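Long-range contacts in pyocin sheath PA0622 (Pseudomonas aeruginosa, PDB 6PYT), which probably assembles into the contractile sheath that surrounds the inner tube of an R-type pyocin, a bactericidal particle resembling a phage tail: residues S25-C30 and A123-V129; A37-A41 and A57-I61; L318-M322 and F334-A338. One frame throughout, in Å; residues are numbered along the deposited sequence.

Contact 1: residues S25-C30 and A123-V129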
loop_
_atom_site.group_PDB
_atom_site.type_symbol
_atom_site.label_atom_id
_atom_site.label_comp_id
_atom_site.label_asym_id
_atom_site.label_seq_id
_atom_site.Cartn_x
_atom_site.Cartn_y
_atom_site.Cartn_z
ATOM N N SER B 25 25.436 36.971 -33.807
ATOM C CA SER B 25 25.544 37.837 -34.968
ATOM C C SER B 25 26.730 38.782 -34.828
ATOM O O SER B 25 27.108 39.181 -33.726
ATOM C CB SER B 25 24.260 38.639 -35.152
ATOM O OG SER B 25 24.384 39.541 -36.229
ATOM N N VAL B 26 27.322 39.130 -35.967
ATOM C CA VAL B 26 28.452 40.048 -36.026
ATOM C C VAL B 26 27.995 41.340 -36.685
ATOM O O VAL B 26 27.128 41.328 -37.563
ATOM C CB VAL B 26 29.648 39.423 -36.764
ATOM C CG1 VAL B 26 30.236 38.329 -35.945
ATOM C CG2 VAL B 26 29.184 38.805 -38.015
ATOM N N ILE B 27 28.561 42.457 -36.235
ATOM C CA ILE B 27 28.095 43.795 -36.585
ATOM C C ILE B 27 29.286 44.605 -37.068
ATOM O O ILE B 27 30.334 44.627 -36.426
ATOM C CB ILE B 27 27.418 44.487 -35.383
ATOM C CG1 ILE B 27 26.137 43.757 -34.994
ATOM C CG2 ILE B 27 27.103 45.929 -35.674
ATOM C CD1 ILE B 27 25.549 44.214 -33.705
ATOM N N GLY B 28 29.127 45.275 -38.224
ATOM C CA GLY B 28 30.165 46.111 -38.768
ATOM C C GLY B 28 29.914 47.563 -38.437
ATOM O O GLY B 28 28.921 48.146 -38.870
ATOM N N LEU B 29 30.828 48.154 -37.677
ATOM C CA LEU B 29 30.647 49.474 -37.104
ATOM C C LEU B 29 31.740 50.402 -37.612
ATOM O O LEU B 29 32.879 49.983 -37.822
ATOM C CB LEU B 29 30.669 49.397 -35.571
ATOM C CG LEU B 29 30.125 50.516 -34.688
ATOM C CD1 LEU B 29 29.618 49.908 -33.420
ATOM C CD2 LEU B 29 31.172 51.528 -34.347
ATOM N N CYS B 30 31.389 51.671 -37.788
ATOM C CA CYS B 30 32.317 52.646 -38.353
ATOM C C CYS B 30 31.898 54.034 -37.903
ATOM O O CYS B 30 30.818 54.497 -38.281
ATOM C CB CYS B 30 32.324 52.552 -39.869
ATOM S SG CYS B 30 33.446 53.679 -40.674
ATOM N N ALA B 123 34.909 36.883 -38.671
ATOM C CA ALA B 123 33.654 37.558 -38.344
ATOM C C ALA B 123 33.239 38.382 -39.558
ATOM O O ALA B 123 33.646 39.534 -39.698
ATOM C CB ALA B 123 33.810 38.420 -37.103
ATOM N N GLN B 124 32.424 37.789 -40.425
ATOM C CA GLN B 124 31.975 38.457 -41.636
ATOM C C GLN B 124 30.695 39.219 -41.338
ATOM O O GLN B 124 29.640 38.586 -41.190
ATOM C CB GLN B 124 31.732 37.449 -42.737
ATOM C CG GLN B 124 31.321 38.075 -44.032
ATOM C CD GLN B 124 31.087 37.053 -45.099
ATOM O OE1 GLN B 124 31.178 35.853 -44.850
ATOM N NE2 GLN B 124 30.789 37.514 -46.300
ATOM N N PRO B 125 30.720 40.557 -41.315
ATOM C CA PRO B 125 29.655 41.353 -40.675
ATOM C C PRO B 125 28.307 41.232 -41.368
ATOM O O PRO B 125 28.152 41.609 -42.531
ATOM C CB PRO B 125 30.194 42.784 -40.760
ATOM C CG PRO B 125 31.640 42.632 -40.894
ATOM C CD PRO B 125 31.852 41.406 -41.710
ATOM N N ARG B 126 27.330 40.699 -40.637
ATOM C CA ARG B 126 25.962 40.558 -41.110
ATOM C C ARG B 126 25.130 41.807 -40.877
ATOM O O ARG B 126 24.005 41.886 -41.378
ATOM C CB ARG B 126 25.273 39.383 -40.412
ATOM C CG ARG B 126 25.936 38.019 -40.571
ATOM C CD ARG B 126 25.818 37.439 -41.966
ATOM N NE ARG B 126 26.911 37.831 -42.843
ATOM C CZ ARG B 126 26.931 37.604 -44.150
ATOM N NH1 ARG B 126 25.918 36.983 -44.730
ATOM N NH2 ARG B 126 27.966 37.997 -44.875
ATOM N N LEU B 127 25.638 42.770 -40.120
ATOM C CA LEU B 127 24.947 44.026 -39.877
ATOM C C LEU B 127 25.931 45.168 -40.018
ATOM O O LEU B 127 27.022 45.125 -39.446
ATOM C CB LEU B 127 24.312 44.056 -38.490
ATOM C CG LEU B 127 23.051 43.229 -38.334
ATOM C CD1 LEU B 127 22.664 43.147 -36.889
ATOM C CD2 LEU B 127 21.992 43.892 -39.167
ATOM N N LEU B 128 25.535 46.189 -40.763
ATOM C CA LEU B 128 26.395 47.318 -41.065
ATOM C C LEU B 128 25.777 48.579 -40.499
ATOM O O LEU B 128 24.615 48.882 -40.777
ATOM C CB LEU B 128 26.590 47.460 -42.568
ATOM C CG LEU B 128 27.306 46.257 -43.152
ATOM C CD1 LEU B 128 27.347 46.357 -44.641
ATOM C CD2 LEU B 128 28.691 46.183 -42.579
ATOM N N VAL B 129 26.556 49.318 -39.726
ATOM C CA VAL B 129 26.062 50.504 -39.046
ATOM C C VAL B 129 27.146 51.575 -39.095
ATOM O O VAL B 129 28.329 51.287 -38.896
ATOM C CB VAL B 129 25.607 50.159 -37.610
ATOM C CG1 VAL B 129 26.704 49.506 -36.793
ATOM C CG2 VAL B 129 25.123 51.367 -36.901
#
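Val26 meets the flat peptide group of Gln124 with one methyl, CG2, 3.2 Å from Gln124 O. A second flat group, the guanidinium of Arg126, addresses the same oxygen: Arg126 NE donates to Gln124 O over 3.3 Å. The acceptor sits close to the guanidinium plane, whereas the donor stands 39° out of the carbonyl plane and misses the lone pairs. Bends at chi2 and chi3 (-71° and 89°) fold the arginine back onto its own chain in this way. The other branch of Val26, CG1, rests on Ala123 CB at 3.8 Å. Further along, the ring of Pro125 brings CB to 3.7 Å from Gly28 N, and Leu128 CD2 approaches Gly28 CA on the same side, the glycine having no side chain to keep them away.

Backbone pairing illustrates how a short strand settles into register. Val26 O receives two weak bonds, from Arg126 N and Leu127 N, where the incoming loop straightens. Val129 N then donates to Gly28 O at 2.8 Å. The intervening Gly28 N faces Leu127 O, but at a modelled length too short to be trusted.

On the face opposite Pro125 and Leu128, Ile27 divides its branches: CG1 lies 4.0 Å from Leu127 CB, while CG2 lies 3.8 Å from Val129 CG1. Leu29 runs beside Val129, pointing the same way. Ala209 and Phe208 of helix 201-214 and Ile72 of helix 64-73 pack on this apolar face. Strand 76-86 flanks 25-30, and strand 153-156 flanks 127-129, so the pair belongs to the parallel part of a mixed sheet with helices packed on it, as in an alpha/beta fold, and joins the Gp18 domain III N-terminal family region to the subtilisin-like one.

Contact 2: residues A37-A41 and A57-I61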
loop_
_atom_site.group_PDB
_atom_site.type_symbol
_atom_site.label_atom_id
_atom_site.label_comp_id
_atom_site.label_asym_id
_atom_site.label_seq_id
_atom_site.Cartn_x
_atom_site.Cartn_y
_atom_site.Cartn_z
ATOM N N ALA B 37 46.654 58.165 -26.559
ATOM C CA ALA B 37 47.504 57.262 -25.793
ATOM C C ALA B 37 46.750 56.001 -25.390
ATOM O O ALA B 37 47.144 54.887 -25.749
ATOM C CB ALA B 37 48.051 57.975 -24.557
ATOM N N GLN B 38 45.660 56.163 -24.636
ATOM C CA GLN B 38 44.929 55.010 -24.129
ATOM C C GLN B 38 44.099 54.325 -25.206
ATOM O O GLN B 38 43.790 53.137 -25.066
ATOM C CB GLN B 38 44.037 55.425 -22.955
ATOM C CG GLN B 38 42.877 56.342 -23.312
ATOM C CD GLN B 38 43.246 57.813 -23.268
ATOM O OE1 GLN B 38 44.422 58.173 -23.264
ATOM N NE2 GLN B 38 42.235 58.673 -23.234
ATOM N N ALA B 39 43.740 55.035 -26.273
ATOM C CA ALA B 39 43.066 54.425 -27.413
ATOM C C ALA B 39 44.078 53.577 -28.169
ATOM O O ALA B 39 44.917 54.098 -28.905
ATOM C CB ALA B 39 42.463 55.493 -28.315
ATOM N N SER B 40 44.015 52.265 -27.986
ATOM C CA SER B 40 44.972 51.360 -28.619
ATOM C C SER B 40 44.407 50.804 -29.923
ATOM O O SER B 40 44.276 49.600 -30.115
ATOM C CB SER B 40 45.357 50.239 -27.659
ATOM O OG SER B 40 44.259 49.385 -27.404
ATOM N N ALA B 41 44.077 51.710 -30.836
ATOM C CA ALA B 41 43.618 51.319 -32.159
ATOM C C ALA B 41 44.210 52.257 -33.192
ATOM O O ALA B 41 44.122 53.477 -33.047
ATOM C CB ALA B 41 42.094 51.339 -32.258
ATOM N N ALA B 57 39.046 50.134 -24.405
ATOM C CA ALA B 57 40.494 49.989 -24.433
ATOM C C ALA B 57 41.054 50.244 -25.823
ATOM O O ALA B 57 42.132 50.826 -25.957
ATOM C CB ALA B 57 40.902 48.597 -23.948
ATOM N N ALA B 58 40.335 49.822 -26.862
ATOM C CA ALA B 58 40.766 50.109 -28.223
ATOM C C ALA B 58 40.473 51.550 -28.601
ATOM O O ALA B 58 41.317 52.227 -29.191
ATOM C CB ALA B 58 40.086 49.157 -29.203
ATOM N N PHE B 59 39.298 52.037 -28.249
ATOM C CA PHE B 59 38.869 53.381 -28.584
ATOM C C PHE B 59 38.730 54.176 -27.297
ATOM O O PHE B 59 38.755 53.621 -26.199
ATOM C CB PHE B 59 37.546 53.334 -29.346
ATOM C CG PHE B 59 37.600 52.509 -30.590
ATOM C CD1 PHE B 59 38.038 53.051 -31.779
ATOM C CD2 PHE B 59 37.242 51.170 -30.562
ATOM C CE1 PHE B 59 38.091 52.290 -32.915
ATOM C CE2 PHE B 59 37.289 50.411 -31.700
ATOM C CZ PHE B 59 37.716 50.968 -32.876
ATOM N N GLY B 60 38.606 55.489 -27.430
ATOM C CA GLY B 60 38.423 56.314 -26.257
ATOM C C GLY B 60 37.052 56.112 -25.642
ATOM O O GLY B 60 36.086 55.774 -26.318
ATOM N N ILE B 61 36.976 56.306 -24.325
ATOM C CA ILE B 61 35.690 56.201 -23.653
ATOM C C ILE B 61 34.814 57.407 -23.978
ATOM O O ILE B 61 33.582 57.317 -23.920
ATOM C CB ILE B 61 35.911 56.001 -22.137
ATOM C CG1 ILE B 61 34.625 55.543 -21.445
ATOM C CG2 ILE B 61 36.463 57.254 -21.481
ATOM C CD1 ILE B 61 34.842 55.054 -20.043
#
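Ser40 grips the carbonyl oxygen of Ala57 twice, and these two hydrogen bonds are the polar part of the contact. Ser40 N donates to Ala57 O over 3.1 Å and nearly straight (167°), in the carbonyl plane and on a lone pair. The hydroxyl comes from a different direction: Ser40 OG donates to the same Ala57 O at 2.9 Å, from 49° above that plane. With chi1 at 67°, OG lies between the backbone N and the carbonyl carbon, close enough to the N-H for both to reach one oxygen.

The acceptor belongs to the last turn of helix 52-58, and Phe59 is the first residue to leave helical backbone angles. Carbonyls at a helix C-terminus lack the amides of a following turn, and here the loop between strands 21-33 and 46-49 provides donors instead. Ser40 is able to present them from the centre of an inverse gamma turn, closed by a weak bond from Ala41 N to Ala39 O.

The apolar contacts, made largely by alanine methyls, lie toward Ala58, Phe59 and Gly60. Ala41 CB lies over one face of the Phe59 ring, offset toward the rim, with Phe59 CE1 at 4.2 Å. The same methyl stands 4.3 Å from Ala58 CB. Ala39 CB packs against the backbone where the chain turns away from the helix, 4.0 Å from Gly60 N. Phe59 is also engaged by Phe33, edge-to-face, and by Ile65 of helix 64-73.

Contact 3: residues L318-M322 and F334-A338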
loop_
_atom_site.group_PDB
_atom_site.type_symbol
_atom_site.label_atom_id
_atom_site.label_comp_id
_atom_site.label_asym_id
_atom_site.label_seq_id
_atom_site.Cartn_x
_atom_site.Cartn_y
_atom_site.Cartn_z
ATOM N N LEU B 318 22.210 18.871 -48.538
ATOM C CA LEU B 318 21.451 20.116 -48.531
ATOM C C LEU B 318 20.084 19.928 -47.903
ATOM O O LEU B 318 19.622 20.802 -47.173
ATOM C CB LEU B 318 21.297 20.674 -49.941
ATOM C CG LEU B 318 22.490 21.327 -50.610
ATOM C CD1 LEU B 318 22.162 21.636 -52.045
ATOM C CD2 LEU B 318 22.799 22.566 -49.863
ATOM N N ARG B 319 19.425 18.794 -48.164
ATOM C CA ARG B 319 18.130 18.534 -47.546
ATOM C C ARG B 319 18.251 18.315 -46.045
ATOM O O ARG B 319 17.312 18.611 -45.301
ATOM C CB ARG B 319 17.463 17.318 -48.178
ATOM C CG ARG B 319 17.020 17.479 -49.609
ATOM C CD ARG B 319 16.272 16.245 -50.059
ATOM N NE ARG B 319 15.842 16.327 -51.448
ATOM C CZ ARG B 319 16.459 15.730 -52.458
ATOM N NH1 ARG B 319 17.515 14.975 -52.230
ATOM N NH2 ARG B 319 16.002 15.863 -53.690
ATOM N N ALA B 320 19.389 17.810 -45.579
ATOM C CA ALA B 320 19.548 17.533 -44.160
ATOM C C ALA B 320 19.809 18.801 -43.363
ATOM O O ALA B 320 19.326 18.936 -42.235
ATOM C CB ALA B 320 20.679 16.540 -43.946
ATOM N N PHE B 321 20.568 19.736 -43.921
ATOM C CA PHE B 321 20.775 21.034 -43.295
ATOM C C PHE B 321 19.680 22.024 -43.636
ATOM O O PHE B 321 19.856 23.222 -43.415
ATOM C CB PHE B 321 22.141 21.602 -43.682
ATOM C CG PHE B 321 23.285 20.906 -43.012
ATOM C CD1 PHE B 321 23.648 21.239 -41.715
ATOM C CD2 PHE B 321 23.983 19.899 -43.661
ATOM C CE1 PHE B 321 24.697 20.591 -41.080
ATOM C CE2 PHE B 321 25.033 19.244 -43.036
ATOM C CZ PHE B 321 25.393 19.591 -41.742
ATOM N N MET B 322 18.562 21.547 -44.165
ATOM C CA MET B 322 17.399 22.354 -44.465
ATOM C C MET B 322 16.164 21.859 -43.738
ATOM O O MET B 322 15.230 22.637 -43.537
ATOM C CB MET B 322 17.137 22.341 -45.976
ATOM C CG MET B 322 16.327 23.439 -46.554
ATOM S SD MET B 322 17.130 25.030 -46.630
ATOM C CE MET B 322 15.674 26.025 -46.852
ATOM N N PHE B 334 10.513 23.419 -47.455
ATOM C CA PHE B 334 11.517 23.648 -48.490
ATOM C C PHE B 334 11.430 22.701 -49.686
ATOM O O PHE B 334 10.645 21.751 -49.698
ATOM C CB PHE B 334 12.911 23.502 -47.879
ATOM C CG PHE B 334 13.237 22.091 -47.437
ATOM C CD1 PHE B 334 12.817 21.621 -46.207
ATOM C CD2 PHE B 334 14.009 21.253 -48.230
ATOM C CE1 PHE B 334 13.108 20.349 -45.803
ATOM C CE2 PHE B 334 14.303 19.979 -47.825
ATOM C CZ PHE B 334 13.859 19.529 -46.610
ATOM N N GLU B 335 12.285 22.922 -50.679
ATOM C CA GLU B 335 12.421 21.999 -51.800
ATOM C C GLU B 335 13.833 22.109 -52.351
ATOM O O GLU B 335 14.230 23.182 -52.808
ATOM C CB GLU B 335 11.406 22.311 -52.885
ATOM N N VAL B 336 14.593 21.019 -52.298
ATOM C CA VAL B 336 15.973 20.995 -52.769
ATOM C C VAL B 336 16.105 19.883 -53.796
ATOM O O VAL B 336 15.704 18.747 -53.529
ATOM C CB VAL B 336 16.976 20.771 -51.621
ATOM C CG1 VAL B 336 18.380 20.776 -52.151
ATOM C CG2 VAL B 336 16.811 21.805 -50.532
ATOM N N TYR B 337 16.668 20.201 -54.962
ATOM C CA TYR B 337 16.917 19.189 -55.981
ATOM C C TYR B 337 18.002 19.675 -56.927
ATOM O O TYR B 337 18.171 20.877 -57.131
ATOM C CB TYR B 337 15.644 18.835 -56.755
ATOM C CG TYR B 337 15.033 19.970 -57.539
ATOM C CD1 TYR B 337 14.173 20.869 -56.927
ATOM C CD2 TYR B 337 15.267 20.107 -58.896
ATOM C CE1 TYR B 337 13.611 21.897 -57.629
ATOM C CE2 TYR B 337 14.698 21.137 -59.610
ATOM C CZ TYR B 337 13.873 22.027 -58.968
ATOM O OH TYR B 337 13.296 23.056 -59.665
ATOM N N ALA B 338 18.737 18.726 -57.497
ATOM C CA ALA B 338 19.720 19.055 -58.516
ATOM C C ALA B 338 19.020 19.481 -59.793
ATOM O O ALA B 338 18.002 18.905 -60.178
ATOM C CB ALA B 338 20.626 17.863 -58.794
#
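A helix packed on one face of a small antiparallel sheet is the element here, within the C-terminal domain of the sheath protein: segment 318-322 of helix 310-328 runs nearly antiparallel to strand 335-338 (169°), with the axes 8.8 Å apart. Met322 and Phe334 lie alongside one another, head to tail. Met322 CG makes a CH-pi contact over one face of the Phe334 ring, 3.9 Å from its centroid; CG sits anti to the backbone N (chi1 -159°), and the bend at chi2 carries the methyl CE back to Phe334 CB at 3.9 Å. Val336 presents CG1 to Leu318 CB at 3.7 Å, the two side chains set roughly perpendicular. Arg319 lies alongside, its CG 3.9 Å from Val336 CB, and its extended chain brings NH2 to 2.9 Å from Val336 O, at a tilt to the guanidinium plane. Another chain brings a basic side chain against Arg319 and Ala320. Ile294 and Val290 of helix 281-295 pack on Leu318 and Met322 respectively. Strand 355-358 pairs with 335-338 through backbone bonds of Glu335 and Tyr337, its Ile357 touching Val336.

The three contacts show how bonding style follows location. Contact 1 is core, its centre about 8 Å from the centre of the chain; contacts 2 and 3 are partly buried, lie on opposite sides of that centre and have their own centres about 47 Å apart. Contact 2 is nested along the chain inside the loop closed by contact 1, and both use material around strand 21-33, one the strand and the other the loop that follows it. Contact 3 comes later, in the sheath C-terminal family region. Strand pairing dominates contact 1, two bonds to one helix-end carbonyl mark contact 2, and contact 3 rests mainly on side-chain packing of helix against strand.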